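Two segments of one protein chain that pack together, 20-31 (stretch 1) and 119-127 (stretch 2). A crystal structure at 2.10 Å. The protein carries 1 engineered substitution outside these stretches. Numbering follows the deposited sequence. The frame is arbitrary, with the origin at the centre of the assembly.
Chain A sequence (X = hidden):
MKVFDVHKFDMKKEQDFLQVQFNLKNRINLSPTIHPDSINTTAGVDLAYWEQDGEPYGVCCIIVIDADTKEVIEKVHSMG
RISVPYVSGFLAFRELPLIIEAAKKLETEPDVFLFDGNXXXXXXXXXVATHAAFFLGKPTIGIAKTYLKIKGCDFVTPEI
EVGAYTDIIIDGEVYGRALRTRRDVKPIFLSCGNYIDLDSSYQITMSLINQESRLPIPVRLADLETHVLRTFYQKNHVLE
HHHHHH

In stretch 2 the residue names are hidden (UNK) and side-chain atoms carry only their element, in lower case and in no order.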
# COMPACT_ATOMS: atom_id res chain seq x y z
N VAL A 20 -5.74 16.13 -9.64
CA VAL A 20 -5.98 14.70 -9.80
C VAL A 20 -6.42 14.11 -8.46
O VAL A 20 -7.40 13.38 -8.40
CB VAL A 20 -4.71 13.96 -10.29
CG1 VAL A 20 -4.98 12.46 -10.38
CG2 VAL A 20 -4.30 14.50 -11.66
N GLN A 21 -5.71 14.45 -7.39
CA GLN A 21 -6.05 13.93 -6.07
C GLN A 21 -7.46 14.34 -5.65
O GLN A 21 -8.25 13.51 -5.20
CB GLN A 21 -5.07 14.42 -5.00
CG GLN A 21 -3.65 13.94 -5.18
CD GLN A 21 -2.78 14.26 -3.98
OE1 GLN A 21 -2.92 15.31 -3.35
NE2 GLN A 21 -1.86 13.35 -3.67
N PHE A 22 -7.76 15.62 -5.79
CA PHE A 22 -9.07 16.13 -5.40
C PHE A 22 -10.21 15.48 -6.18
O PHE A 22 -11.30 15.28 -5.65
CB PHE A 22 -9.11 17.65 -5.54
CG PHE A 22 -8.43 18.38 -4.41
CD1 PHE A 22 -8.83 18.16 -3.09
CD2 PHE A 22 -7.42 19.30 -4.66
CE1 PHE A 22 -8.22 18.85 -2.04
CE2 PHE A 22 -6.81 19.99 -3.61
CZ PHE A 22 -7.21 19.76 -2.30
N ASN A 23 -9.95 15.14 -7.43
CA ASN A 23 -10.97 14.50 -8.24
C ASN A 23 -11.22 13.08 -7.73
O ASN A 23 -12.35 12.72 -7.42
CB ASN A 23 -10.52 14.44 -9.71
CG ASN A 23 -10.66 15.78 -10.41
OD1 ASN A 23 -10.16 15.97 -11.52
ND2 ASN A 23 -11.36 16.71 -9.77
N LEU A 24 -10.16 12.29 -7.64
CA LEU A 24 -10.29 10.92 -7.17
C LEU A 24 -10.76 10.83 -5.72
O LEU A 24 -11.50 9.92 -5.36
CB LEU A 24 -8.95 10.20 -7.32
CG LEU A 24 -8.42 10.11 -8.75
CD1 LEU A 24 -7.06 9.44 -8.74
CD2 LEU A 24 -9.39 9.34 -9.64
N LYS A 25 -10.33 11.79 -4.90
CA LYS A 25 -10.70 11.81 -3.50
C LYS A 25 -12.21 11.81 -3.31
O LYS A 25 -12.73 11.26 -2.34
CB LYS A 25 -10.09 13.03 -2.81
CG LYS A 25 -10.31 13.06 -1.31
CD LYS A 25 -9.48 14.14 -0.63
CE LYS A 25 -9.90 15.53 -1.05
NZ LYS A 25 -9.16 16.57 -0.28
N ASN A 26 -12.93 12.44 -4.23
CA ASN A 26 -14.38 12.48 -4.13
C ASN A 26 -15.01 11.18 -4.61
O ASN A 26 -16.23 11.02 -4.57
CB ASN A 26 -14.93 13.67 -4.92
CG ASN A 26 -14.50 15.00 -4.33
OD1 ASN A 26 -14.70 15.27 -3.14
ND2 ASN A 26 -13.89 15.85 -5.15
N ARG A 27 -14.17 10.25 -5.05
CA ARG A 27 -14.64 8.96 -5.53
C ARG A 27 -14.27 7.83 -4.57
O ARG A 27 -14.36 6.65 -4.92
CB ARG A 27 -14.06 8.68 -6.92
CG ARG A 27 -14.54 9.65 -8.00
CD ARG A 27 -13.83 9.41 -9.33
NE ARG A 27 -13.97 8.03 -9.78
CZ ARG A 27 -13.41 7.53 -10.88
NH1 ARG A 27 -12.66 8.31 -11.66
NH2 ARG A 27 -13.58 6.26 -11.20
N ILE A 28 -13.84 8.19 -3.37
CA ILE A 28 -13.47 7.20 -2.36
C ILE A 28 -14.71 6.58 -1.73
O ILE A 28 -15.64 7.29 -1.36
CB ILE A 28 -12.60 7.83 -1.26
CG1 ILE A 28 -11.26 8.27 -1.86
CG2 ILE A 28 -12.41 6.85 -0.11
CD1 ILE A 28 -10.39 9.06 -0.93
N ASN A 29 -14.71 5.26 -1.63
CA ASN A 29 -15.83 4.56 -1.04
C ASN A 29 -15.36 3.49 -0.07
O ASN A 29 -14.85 2.45 -0.48
CB ASN A 29 -16.69 3.92 -2.13
CG ASN A 29 -17.75 3.00 -1.56
OD1 ASN A 29 -18.41 3.34 -0.58
ND2 ASN A 29 -17.91 1.83 -2.16
N LEU A 30 -15.55 3.76 1.22
CA LEU A 30 -15.14 2.84 2.27
C LEU A 30 -16.31 2.08 2.89
O LEU A 30 -16.23 1.66 4.04
CB LEU A 30 -14.40 3.61 3.37
CG LEU A 30 -12.91 3.92 3.17
CD1 LEU A 30 -12.53 3.98 1.71
CD2 LEU A 30 -12.58 5.20 3.90
N SER A 31 -17.38 1.89 2.13
CA SER A 31 -18.55 1.19 2.63
C SER A 31 -18.50 -0.33 2.51
O SER A 31 -19.07 -1.05 3.33
CB SER A 31 -19.80 1.68 1.90
OG SER A 31 -19.77 1.26 0.55
N UNK A 119 -2.81 4.69 2.91
CA UNK A 119 -3.97 4.77 2.05
C UNK A 119 -4.73 6.01 2.47
O UNK A 119 -4.30 7.13 2.21
N UNK A 120 -5.85 5.81 3.16
CA UNK A 120 -6.70 6.90 3.64
C UNK A 120 -5.97 7.76 4.68
O UNK A 120 -6.28 8.94 4.84
o UNK A 120 -12.32 9.98 4.58
c UNK A 120 -10.80 8.70 3.26
c UNK A 120 -11.27 9.09 4.50
c UNK A 120 -7.98 6.32 4.23
c UNK A 120 -9.62 7.69 5.57
c UNK A 120 -10.69 8.59 5.66
c UNK A 120 -9.13 7.29 4.33
c UNK A 120 -9.74 7.80 3.18
N UNK A 121 -5.02 7.17 5.40
CA UNK A 121 -4.26 7.91 6.40
C UNK A 121 -3.23 8.73 5.64
O UNK A 121 -2.06 8.35 5.52
c UNK A 121 -3.57 6.93 7.34
c UNK A 121 -2.64 7.45 8.44
c UNK A 121 -3.38 8.32 9.47
c UNK A 121 -2.04 6.24 9.11
N UNK A 122 -3.68 9.87 5.13
CA UNK A 122 -2.82 10.74 4.34
C UNK A 122 -3.41 12.15 4.36
O UNK A 122 -4.63 12.31 4.47
c UNK A 122 -1.80 12.76 0.52
c UNK A 122 -2.03 11.11 1.96
c UNK A 122 -2.74 10.20 2.91
c UNK A 122 -0.73 11.18 1.60
n UNK A 122 -0.61 12.22 0.71
n UNK A 122 -2.68 12.11 1.27
N UNK A 123 -2.54 13.15 4.25
CA UNK A 123 -2.92 14.56 4.26
C UNK A 123 -4.20 14.83 3.50
O UNK A 123 -5.04 15.63 3.92
c UNK A 123 -0.24 15.69 5.61
c UNK A 123 0.64 14.82 3.56
c UNK A 123 1.90 14.70 4.15
c UNK A 123 1.02 15.58 6.21
c UNK A 123 -1.81 15.44 3.64
o UNK A 123 3.32 14.96 6.07
c UNK A 123 -0.45 15.31 4.29
c UNK A 123 2.08 15.09 5.47
N UNK A 124 -4.36 14.17 2.36
CA UNK A 124 -5.56 14.39 1.56
C UNK A 124 -6.26 13.08 1.25
O UNK A 124 -6.90 12.94 0.21
c UNK A 124 -6.24 16.13 -0.15
n UNK A 124 -6.53 16.17 -1.44
c UNK A 124 -5.18 15.13 0.28
o UNK A 124 -6.78 16.86 0.68
N UNK A 125 -6.15 12.13 2.18
CA UNK A 125 -6.76 10.81 2.03
C UNK A 125 -6.39 10.21 0.68
O UNK A 125 -7.13 9.41 0.12
n UNK A 125 -9.81 12.16 3.73
c UNK A 125 -10.01 12.29 5.03
c UNK A 125 -8.76 11.29 3.52
c UNK A 125 -8.29 10.92 2.15
c UNK A 125 -8.35 10.90 4.75
n UNK A 125 -9.14 11.54 5.67
N UNK A 126 -5.23 10.59 0.15
CA UNK A 126 -4.85 10.08 -1.15
C UNK A 126 -3.49 9.39 -1.19
O UNK A 126 -2.69 9.61 -2.10
c UNK A 126 -6.45 8.85 -5.35
c UNK A 126 -5.26 10.80 -3.58
se UNK A 126 -6.89 9.75 -3.71
c UNK A 126 -4.91 11.22 -2.16
N UNK A 127 -3.22 8.56 -0.18
CA UNK A 127 -1.97 7.81 -0.14
C UNK A 127 -1.98 6.78 -1.26
O UNK A 127 -3.03 6.46 -1.82
O HOH W 1 -1.92 10.73 -4.69

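Position 119 has no side-chain atoms, and nothing of stretch 1 lies near it. It is Gly 119. Its O accepts a hydrogen bond from the backbone N of position 127 at 3.0 Å.

Position 120 has one carbon leading to a six-carbon ring that bears one oxygen. Leu 30 CD2 sits over one ring face in a CH-pi contact, 3.9 Å from the centroid and 8° off the normal. Ring plus hydroxyl means Tyr 120. Ile 28 CG2 also approaches Tyr 120 CE1, at 4.2 Å.

Position 121 has four carbons, forked at the second. It is out of reach of stretch 1. The fork marks Leu 121.

Position 122 has one carbon and a five-membered ring of three carbons and two nitrogens. A ring carbon lies 4.2 Å from Gln 21 NE2, a slight contact. The ring is an imidazole, so this is His 122.

Position 123 repeats the pattern of one carbon, a six-carbon ring and one oxygen. It is exposed and makes no contact with stretch 1. It is Tyr 123.

Position 124 has two carbons, the second carrying one oxygen and one nitrogen. The oxygen is near the amine of Lys 25, and the nitrogen is over one face of the Phe 22 ring. A short carboxamide is Asn 124. Lys 25 NZ donates a hydrogen bond to Asn 124 OD1 at 2.6 Å. Asn 124 ND2 is 3.2 Å from Phe 22 CE1.

Position 125 has one carbon and another five-membered ring of three carbons and two nitrogens. Ile 28 CD1 lies 3.4 Å from its backbone O and 4.2 Å from its CB. CB points toward stretch 1, but the ring leads away. It is His 125.

Position 126 has two carbons, a selenium and a final carbon, unbranched. The final carbon is 3.5 Å from Leu 24 CB, and the second is 3.9 Å from Gln 21 CG. This is selenomethionine, Met 126.

Position 127 has no side-chain atoms and touches nothing on stretch 1. It is Gly 127, at the N-cap position before a helix. A CB here would come within 2.7 Å of Gly 119 O.

The contact joins a helix end and the loop after it to an irregular segment. Met 126 packs against the helix at Gln 21 and Leu 24. A water accepts from Gln 21 NE2 (2.8 Å) and donates to Met 126 O (2.9 Å). Asn 124 supplies the direct hydrogen bond, and Tyr 120 receives Ile 28 and Leu 30. Together the stretches bury 522 Å².

Stretch 2 (119-127) GYLHYNHMG
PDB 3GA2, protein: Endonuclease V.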